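Local coordinates for protein ribokinase (Thermotoga maritima, PDB 1VM7) that probably phosphorylates D-ribose at O-5, using ATP and a divalent cation such as magnesium, to give D-ribose 5-phosphate, at residues I25-K30 / M46-G51; R105-V110 / R117-P122. One frame throughout, in Å; residues are numbered along the deposited sequence.

Contact 1 (I25-K30 / M46-G51)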
ATOM      1  N   ILE A  25      -5.663  -1.503   8.141  1.00 34.92           N
ATOM      2  CA  ILE A  25      -5.120  -0.202   7.823  1.00 34.61           C
ATOM      3  C   ILE A  25      -5.615   0.119   6.441  1.00 34.46           C
ATOM      4  O   ILE A  25      -5.387  -0.674   5.532  1.00 34.54           O
ATOM      5  CB  ILE A  25      -3.586  -0.270   7.721  1.00 34.42           C
ATOM      6  CG1 ILE A  25      -3.009  -0.860   9.004  1.00 36.85           C
ATOM      7  CG2 ILE A  25      -2.996   1.101   7.458  1.00 34.38           C
ATOM      8  CD1 ILE A  25      -3.353  -0.084  10.252  1.00 36.27           C
ATOM      9  N   ASP A  26      -6.251   1.280   6.269  1.00 34.10           N
ATOM     10  CA  ASP A  26      -6.645   1.729   4.930  1.00 33.73           C
ATOM     11  C   ASP A  26      -5.595   2.683   4.398  1.00 33.84           C
ATOM     12  O   ASP A  26      -5.370   3.757   4.973  1.00 32.56           O
ATOM     13  CB  ASP A  26      -8.012   2.395   4.968  1.00 34.46           C
ATOM     14  CG  ASP A  26      -9.116   1.405   5.212  1.00 33.50           C
ATOM     15  OD1 ASP A  26      -8.991   0.278   4.744  1.00 33.72           O
ATOM     16  OD2 ASP A  26     -10.122   1.756   5.834  1.00 39.54           O
ATOM     17  N   ILE A  27      -4.965   2.280   3.298  1.00 33.09           N
ATOM     18  CA  ILE A  27      -3.885   3.041   2.682  1.00 33.22           C
ATOM     19  C   ILE A  27      -4.440   3.714   1.440  1.00 33.09           C
ATOM     20  O   ILE A  27      -4.721   3.047   0.435  1.00 33.25           O
ATOM     21  CB  ILE A  27      -2.642   2.145   2.362  1.00 33.69           C
ATOM     22  CG1 ILE A  27      -2.093   1.530   3.653  1.00 33.18           C
ATOM     23  CG2 ILE A  27      -1.540   2.940   1.668  1.00 33.12           C
ATOM     24  CD1 ILE A  27      -1.358   0.250   3.426  1.00 36.06           C
ATOM     25  N   VAL A  28      -4.631   5.043   1.517  1.00 32.43           N
ATOM     26  CA  VAL A  28      -5.316   5.744   0.458  1.00 32.31           C
ATOM     27  C   VAL A  28      -4.259   6.400  -0.395  1.00 32.87           C
ATOM     28  O   VAL A  28      -3.496   7.253   0.073  1.00 32.45           O
ATOM     29  CB  VAL A  28      -6.317   6.790   0.995  1.00 33.02           C
ATOM     30  CG1 VAL A  28      -7.009   7.520  -0.164  1.00 33.97           C
ATOM     31  CG2 VAL A  28      -7.353   6.106   1.890  1.00 33.29           C
ATOM     32  N   LEU A  29      -4.202   5.980  -1.651  1.00 32.93           N
ATOM     33  CA  LEU A  29      -3.261   6.561  -2.590  1.00 33.45           C
ATOM     34  C   LEU A  29      -4.058   7.444  -3.564  1.00 33.19           C
ATOM     35  O   LEU A  29      -4.817   6.962  -4.378  1.00 33.47           O
ATOM     36  CB  LEU A  29      -2.493   5.475  -3.325  1.00 33.52           C
ATOM     37  CG  LEU A  29      -1.790   4.523  -2.363  1.00 34.69           C
ATOM     38  CD1 LEU A  29      -1.557   3.197  -3.011  1.00 34.55           C
ATOM     39  CD2 LEU A  29      -0.521   5.173  -1.843  1.00 34.12           C
ATOM     40  N   LYS A  30      -3.858   8.740  -3.441  1.00 33.77           N
ATOM     41  CA  LYS A  30      -4.483   9.742  -4.273  1.00 34.34           C
ATOM     42  C   LYS A  30      -3.669   9.885  -5.562  1.00 33.99           C
ATOM     43  O   LYS A  30      -2.473  10.179  -5.509  1.00 33.09           O
ATOM     44  CB  LYS A  30      -4.441  11.042  -3.488  1.00 35.42           C
ATOM     45  CG  LYS A  30      -5.391  12.087  -3.885  1.00 38.87           C
ATOM     46  CD  LYS A  30      -5.752  12.941  -2.672  1.00 42.70           C
ATOM     47  CE  LYS A  30      -6.905  12.312  -1.856  1.00 44.63           C
ATOM     48  NZ  LYS A  30      -6.542  11.103  -1.074  1.00 46.68           N
ATOM     49  N   MET A  46      -0.257   9.994  -0.004  1.00 33.63           N
ATOM     50  CA  MET A  46      -0.546   8.764   0.704  1.00 34.47           C
ATOM     51  C   MET A  46      -0.964   9.105   2.114  1.00 33.42           C
ATOM     52  O   MET A  46      -0.265   9.827   2.822  1.00 33.88           O
ATOM     53  CB  MET A  46       0.659   7.848   0.776  1.00 34.41           C
ATOM     54  CG  MET A  46       0.323   6.500   1.383  1.00 37.23           C
ATOM     55  SD  MET A  46       1.775   5.456   1.582  1.00 36.33           S
ATOM     56  CE  MET A  46       2.490   6.158   3.025  1.00 37.80           C
ATOM     57  N   ASN A  47      -2.125   8.599   2.490  1.00 32.61           N
ATOM     58  CA  ASN A  47      -2.688   8.775   3.809  1.00 32.65           C
ATOM     59  C   ASN A  47      -3.208   7.458   4.347  1.00 32.62           C
ATOM     60  O   ASN A  47      -3.866   6.729   3.657  1.00 33.08           O
ATOM     61  CB  ASN A  47      -3.830   9.791   3.725  1.00 32.72           C
ATOM     62  CG  ASN A  47      -3.349  11.146   3.268  1.00 31.55           C
ATOM     63  OD1 ASN A  47      -2.854  11.927   4.072  1.00 36.79           O
ATOM     64  ND2 ASN A  47      -3.490  11.438   1.994  1.00 29.04           N
ATOM     65  N   VAL A  48      -2.916   7.178   5.600  1.00 32.84           N
ATOM     66  CA  VAL A  48      -3.213   5.918   6.230  1.00 32.68           C
ATOM     67  C   VAL A  48      -4.189   6.165   7.385  1.00 32.57           C
ATOM     68  O   VAL A  48      -4.048   7.126   8.139  1.00 31.51           O
ATOM     69  CB  VAL A  48      -1.900   5.315   6.718  1.00 33.60           C
ATOM     70  CG1 VAL A  48      -2.094   3.953   7.270  1.00 34.58           C
ATOM     71  CG2 VAL A  48      -0.879   5.247   5.532  1.00 33.84           C
ATOM     72  N   PHE A  49      -5.207   5.317   7.467  1.00 32.16           N
ATOM     73  CA  PHE A  49      -6.272   5.463   8.409  1.00 32.12           C
ATOM     74  C   PHE A  49      -6.545   4.086   8.992  1.00 32.00           C
ATOM     75  O   PHE A  49      -6.479   3.079   8.275  1.00 32.64           O
ATOM     76  CB  PHE A  49      -7.532   5.956   7.706  1.00 32.58           C
ATOM     77  CG  PHE A  49      -7.323   7.192   6.902  1.00 33.34           C
ATOM     78  CD1 PHE A  49      -7.420   8.444   7.490  1.00 33.47           C
ATOM     79  CD2 PHE A  49      -7.009   7.101   5.559  1.00 32.80           C
ATOM     80  CE1 PHE A  49      -7.246   9.592   6.737  1.00 34.97           C
ATOM     81  CE2 PHE A  49      -6.846   8.236   4.813  1.00 35.28           C
ATOM     82  CZ  PHE A  49      -6.951   9.478   5.395  1.00 33.37           C
ATOM     83  N   PRO A  50      -6.862   4.035  10.289  1.00 31.61           N
ATOM     84  CA  PRO A  50      -7.375   2.793  10.828  1.00 31.74           C
ATOM     85  C   PRO A  50      -8.784   2.458  10.251  1.00 31.66           C
ATOM     86  O   PRO A  50      -9.564   3.339   9.940  1.00 31.65           O
ATOM     87  CB  PRO A  50      -7.391   3.025  12.331  1.00 31.28           C
ATOM     88  CG  PRO A  50      -7.244   4.533  12.525  1.00 31.88           C
ATOM     89  CD  PRO A  50      -6.865   5.153  11.260  1.00 31.60           C
ATOM     90  N   GLY A  51      -9.059   1.171  10.115  1.00 32.29           N
ATOM     91  CA  GLY A  51     -10.269   0.692   9.476  1.00 32.81           C
ATOM     92  C   GLY A  51     -10.539  -0.738   9.848  1.00 33.07           C
ATOM     93  O   GLY A  51     -10.074  -1.225  10.897  1.00 33.66           O
TER
HETATM   94  O   HOH W   1      -4.368   9.880   0.124  1.00 34.74           O
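Strands 25-30 and 46-51 form an antiparallel beta hairpin in the small four-stranded sheet that, in ribokinases, serves as the lid over the sugar site and as the dimer interface. Side chains alternate between its two faces. On one, Ile-25, Ile-27 and Leu-29 stand beside Val-48 and Met-46; the other carries Asp-26, Val-28, Asn-47 and Phe-49.

Met-46 runs out with CG anti to its backbone N (chi1 -174°) and lies alongside both Leu-29 and Ile-27, all pointing the same way. Met-46 CG rests 3.6 Å from Leu-29 CD2 and 4.0 Å from Ile-27 CG2, so the unbranched, flexible thioether chain lies along two branched neighbours of the adjoining strand. This face packs against the second subunit: Phe-107 of that chain meets Ile-27 and Leu-29, and its Phe-121 meets Met-46. An alanine at Met-46 would lose CG, SD and CE, and would probably loosen both this packing within the hairpin and the contact with the neighbouring subunit.

On the other face, Phe-49 crosses Val-28 obliquely. Val-28 CG2, held beside its own backbone N, meets the Phe-49 ring at its edge, 3.7 Å from Phe-49 CE2. Asp-26, predicted to bind the substrate, has its CG beside the backbone N (chi1 -71°), and Asp-26 OD2 comes 3.8 Å from Gly-51 CA; glycine suits this place, because its bare CA lets the carboxylate lie close.

Between the faces, paired backbone hydrogen bonds join Asp-26 to Phe-49 and Val-28 to Asn-47; the one from Val-28 N to Asn-47 O is nearly straight at 169°. Asn-47 ND2 also bonds Glu-45 OE1. Near the end of 25-30, one water donates to Val-28 O and accepts from Lys-30 NZ and, at 2.6 Å, from Asn-47 ND2.

Contact 2 (R105-V110 / R117-P122)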
ATOM      1  N   ARG A 105      -4.532  -5.000   5.612  1.00 32.28           N
ATOM      2  CA  ARG A 105      -4.434  -3.709   4.943  1.00 33.68           C
ATOM      3  C   ARG A 105      -5.260  -3.655   3.670  1.00 33.50           C
ATOM      4  O   ARG A 105      -5.567  -4.684   3.069  1.00 34.59           O
ATOM      5  CB  ARG A 105      -2.987  -3.328   4.718  1.00 34.52           C
ATOM      6  CG  ARG A 105      -2.136  -4.178   3.835  1.00 34.54           C
ATOM      7  CD  ARG A 105      -0.688  -3.891   4.165  1.00 36.60           C
ATOM      8  NE  ARG A 105      -0.436  -4.275   5.540  1.00 38.72           N
ATOM      9  CZ  ARG A 105       0.668  -4.043   6.247  1.00 39.43           C
ATOM     10  NH1 ARG A 105       1.720  -3.417   5.738  1.00 39.75           N
ATOM     11  NH2 ARG A 105       0.712  -4.462   7.500  1.00 38.78           N
ATOM     12  N   ALA A 106      -5.709  -2.476   3.328  1.00 33.43           N
ATOM     13  CA  ALA A 106      -6.448  -2.275   2.087  1.00 33.67           C
ATOM     14  C   ALA A 106      -5.745  -1.133   1.366  1.00 33.91           C
ATOM     15  O   ALA A 106      -5.403  -0.094   1.966  1.00 32.99           O
ATOM     16  CB  ALA A 106      -7.882  -1.959   2.353  1.00 33.66           C
ATOM     17  N   PHE A 107      -5.479  -1.355   0.089  1.00 33.78           N
ATOM     18  CA  PHE A 107      -4.791  -0.373  -0.750  1.00 34.17           C
ATOM     19  C   PHE A 107      -5.816   0.250  -1.674  1.00 34.95           C
ATOM     20  O   PHE A 107      -6.330  -0.416  -2.589  1.00 35.17           O
ATOM     21  CB  PHE A 107      -3.718  -1.044  -1.571  1.00 33.41           C
ATOM     22  CG  PHE A 107      -2.686  -1.715  -0.743  1.00 34.03           C
ATOM     23  CD1 PHE A 107      -2.854  -3.034  -0.336  1.00 34.37           C
ATOM     24  CD2 PHE A 107      -1.556  -1.037  -0.341  1.00 33.52           C
ATOM     25  CE1 PHE A 107      -1.888  -3.657   0.427  1.00 32.92           C
ATOM     26  CE2 PHE A 107      -0.573  -1.685   0.415  1.00 35.06           C
ATOM     27  CZ  PHE A 107      -0.746  -2.979   0.796  1.00 32.29           C
ATOM     28  N   ILE A 108      -6.114   1.517  -1.411  1.00 34.79           N
ATOM     29  CA  ILE A 108      -7.243   2.193  -2.010  1.00 34.72           C
ATOM     30  C   ILE A 108      -6.693   3.253  -2.950  1.00 34.72           C
ATOM     31  O   ILE A 108      -6.074   4.224  -2.523  1.00 35.34           O
ATOM     32  CB  ILE A 108      -8.162   2.857  -0.944  1.00 34.64           C
ATOM     33  CG1 ILE A 108      -8.624   1.844   0.109  1.00 33.77           C
ATOM     34  CG2 ILE A 108      -9.374   3.563  -1.638  1.00 33.80           C
ATOM     35  CD1 ILE A 108      -9.145   2.453   1.397  1.00 36.17           C
ATOM     36  N   GLU A 109      -6.900   3.055  -4.244  1.00 34.40           N
ATOM     37  CA  GLU A 109      -6.449   4.028  -5.253  1.00 33.55           C
ATOM     38  C   GLU A 109      -7.623   4.899  -5.597  1.00 33.53           C
ATOM     39  O   GLU A 109      -8.624   4.382  -6.022  1.00 32.94           O
ATOM     40  CB  GLU A 109      -5.900   3.303  -6.484  1.00 33.04           C
ATOM     41  CG  GLU A 109      -5.415   4.210  -7.611  1.00 33.62           C
ATOM     42  CD  GLU A 109      -4.760   3.447  -8.784  1.00 34.17           C
ATOM     43  OE1 GLU A 109      -4.659   2.192  -8.752  1.00 34.67           O
ATOM     44  OE2 GLU A 109      -4.326   4.124  -9.735  1.00 31.72           O
ATOM     45  N   VAL A 110      -7.502   6.218  -5.364  1.00 33.76           N
ATOM     46  CA  VAL A 110      -8.552   7.188  -5.600  1.00 34.05           C
ATOM     47  C   VAL A 110      -8.101   8.207  -6.647  1.00 34.21           C
ATOM     48  O   VAL A 110      -7.088   8.881  -6.467  1.00 34.45           O
ATOM     49  CB  VAL A 110      -8.931   8.007  -4.313  1.00 34.08           C
ATOM     50  CG1 VAL A 110     -10.252   8.659  -4.505  1.00 35.91           C
ATOM     51  CG2 VAL A 110      -9.034   7.146  -3.116  1.00 35.39           C
ATOM     52  N   ARG A 117     -10.700   2.258  -6.317  1.00 31.99           N
ATOM     53  CA  ARG A 117     -10.692   0.785  -6.352  1.00 32.05           C
ATOM     54  C   ARG A 117      -9.733   0.325  -5.281  1.00 31.71           C
ATOM     55  O   ARG A 117      -8.907   1.114  -4.824  1.00 31.12           O
ATOM     56  CB  ARG A 117     -10.249   0.247  -7.719  1.00 31.47           C
ATOM     57  CG  ARG A 117      -8.846   0.673  -8.095  1.00 32.04           C
ATOM     58  CD  ARG A 117      -8.468   0.156  -9.433  1.00 33.31           C
ATOM     59  NE  ARG A 117      -7.190   0.690  -9.863  1.00 32.28           N
ATOM     60  CZ  ARG A 117      -6.880   0.920 -11.133  1.00 34.03           C
ATOM     61  NH1 ARG A 117      -7.766   0.685 -12.105  1.00 33.88           N
ATOM     62  NH2 ARG A 117      -5.703   1.452 -11.434  1.00 33.78           N
ATOM     63  N   ILE A 118      -9.862  -0.935  -4.886  1.00 32.14           N
ATOM     64  CA  ILE A 118      -9.310  -1.416  -3.622  1.00 32.96           C
ATOM     65  C   ILE A 118      -8.740  -2.826  -3.789  1.00 33.12           C
ATOM     66  O   ILE A 118      -9.414  -3.738  -4.313  1.00 32.29           O
ATOM     67  CB  ILE A 118     -10.416  -1.433  -2.531  1.00 32.91           C
ATOM     68  CG1 ILE A 118     -11.107  -0.076  -2.409  1.00 32.47           C
ATOM     69  CG2 ILE A 118      -9.885  -1.810  -1.212  1.00 33.63           C
ATOM     70  CD1 ILE A 118     -12.071   0.011  -1.181  1.00 33.20           C
ATOM     71  N   ILE A 119      -7.486  -2.986  -3.357  1.00 33.25           N
ATOM     72  CA  ILE A 119      -6.901  -4.296  -3.144  1.00 33.11           C
ATOM     73  C   ILE A 119      -6.825  -4.543  -1.639  1.00 33.70           C
ATOM     74  O   ILE A 119      -6.245  -3.734  -0.913  1.00 32.94           O
ATOM     75  CB  ILE A 119      -5.510  -4.386  -3.724  1.00 33.36           C
ATOM     76  CG1 ILE A 119      -5.561  -4.311  -5.268  1.00 34.20           C
ATOM     77  CG2 ILE A 119      -4.875  -5.700  -3.319  1.00 35.18           C
ATOM     78  CD1 ILE A 119      -4.222  -3.886  -5.884  1.00 35.38           C
ATOM     79  N   ILE A 120      -7.398  -5.664  -1.199  1.00 33.39           N
ATOM     80  CA  ILE A 120      -7.492  -6.010   0.196  1.00 34.34           C
ATOM     81  C   ILE A 120      -6.581  -7.178   0.516  1.00 33.16           C
ATOM     82  O   ILE A 120      -6.675  -8.205  -0.120  1.00 33.04           O
ATOM     83  CB  ILE A 120      -8.942  -6.389   0.589  1.00 34.85           C
ATOM     84  CG1 ILE A 120      -9.792  -5.125   0.589  1.00 38.13           C
ATOM     85  CG2 ILE A 120      -8.963  -7.020   2.005  1.00 36.38           C
ATOM     86  CD1 ILE A 120     -11.236  -5.357   0.818  1.00 42.47           C
ATOM     87  N   PHE A 121      -5.712  -6.994   1.513  1.00 32.54           N
ATOM     88  CA  PHE A 121      -4.860  -8.059   2.009  1.00 31.98           C
ATOM     89  C   PHE A 121      -5.331  -8.387   3.400  1.00 31.86           C
ATOM     90  O   PHE A 121      -5.115  -7.620   4.354  1.00 31.65           O
ATOM     91  CB  PHE A 121      -3.414  -7.636   2.011  1.00 32.40           C
ATOM     92  CG  PHE A 121      -2.491  -8.664   2.592  1.00 31.40           C
ATOM     93  CD1 PHE A 121      -2.231  -9.822   1.920  1.00 30.96           C
ATOM     94  CD2 PHE A 121      -1.893  -8.456   3.819  1.00 33.50           C
ATOM     95  CE1 PHE A 121      -1.355 -10.761   2.456  1.00 31.37           C
ATOM     96  CE2 PHE A 121      -1.002  -9.374   4.338  1.00 30.83           C
ATOM     97  CZ  PHE A 121      -0.752 -10.516   3.659  1.00 30.75           C
ATOM     98  N   PRO A 122      -6.048  -9.498   3.528  1.00 31.35           N
ATOM     99  CA  PRO A 122      -6.558  -9.812   4.861  1.00 31.25           C
ATOM    100  C   PRO A 122      -5.526  -9.940   5.955  1.00 30.85           C
ATOM    101  O   PRO A 122      -5.751  -9.474   7.072  1.00 31.92           O
ATOM    102  CB  PRO A 122      -7.319 -11.105   4.653  1.00 30.81           C
ATOM    103  CG  PRO A 122      -7.695 -11.086   3.221  1.00 31.23           C
ATOM    104  CD  PRO A 122      -6.579 -10.414   2.511  1.00 31.95           C
TER
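Six backbone hydrogen bonds tie 105-110 to 117-122, two each for the pairs Arg-105/Phe-121, Phe-107/Ile-119 and Glu-109/Arg-117. The straightest runs from Phe-107 N to Ile-119 O (2.7 Å, 177°), and Phe-107 CD1 brings the ring edge to the same oxygen.

The charged pair is Glu-109 and Arg-117, lying alongside each other. Arg-117 extends from CG to NE and presents its guanidinium edge, so that Arg-117 NH2 at 3.0 Å and NE at 3.1 Å both grip Glu-109 OE1. The two planes stand 77° apart, and both nitrogens reach OE1 from above the carboxylate plane. Thr-35 fixes both groups further: its OG1 bonds Glu-109 OE2 and its O accepts from Arg-117 NH2. Such pairing suits buried charges and would probably keep the carboxylate ionised.

These strands form a beta hairpin at one side of the four-stranded lid sheet. Ile-118, Ile-119 and Ile-120 pair in parallel with a strand of the second subunit, carrying the sheet across the dimer.

Apolar contacts link Ala-106, Ile-108, Ile-118 and Ile-120 on one face; the beta-branched isoleucines suit an extended backbone. Ile-108 CG1 lies 4.0 Å from Ile-118 CG1, side by side, while the small Ala-106 CB touches Ile-118 CG2 and Ile-120 CG1, each at 4.1 Å. On the opposite face, Arg-105 CG rests 4.1 Å from Phe-121 CB.

In the fold
Contacts 1 and 2 are successive hairpins of one four-stranded sheet, joined through its middle strands 24-30 and 105-110, which run parallel; Leu-29 N lies 2.7 Å from Ile-108 O, a probable hydrogen bond. Contact 1 is only partly buried and includes the outermost strand 40-51, so polar groups and a water share its edge, and Asp-26 lies at the predicted sugar site. Contact 2 is more deeply buried: its outer strand continues into the other subunit's sheet, and its Glu-109/Arg-117 pair is a salt bridge, although Arg-117 also comes close to the same residue of the second subunit. Both meet at the dimer interface, where Phe-107 of each subunit packs on Leu-29 of the other.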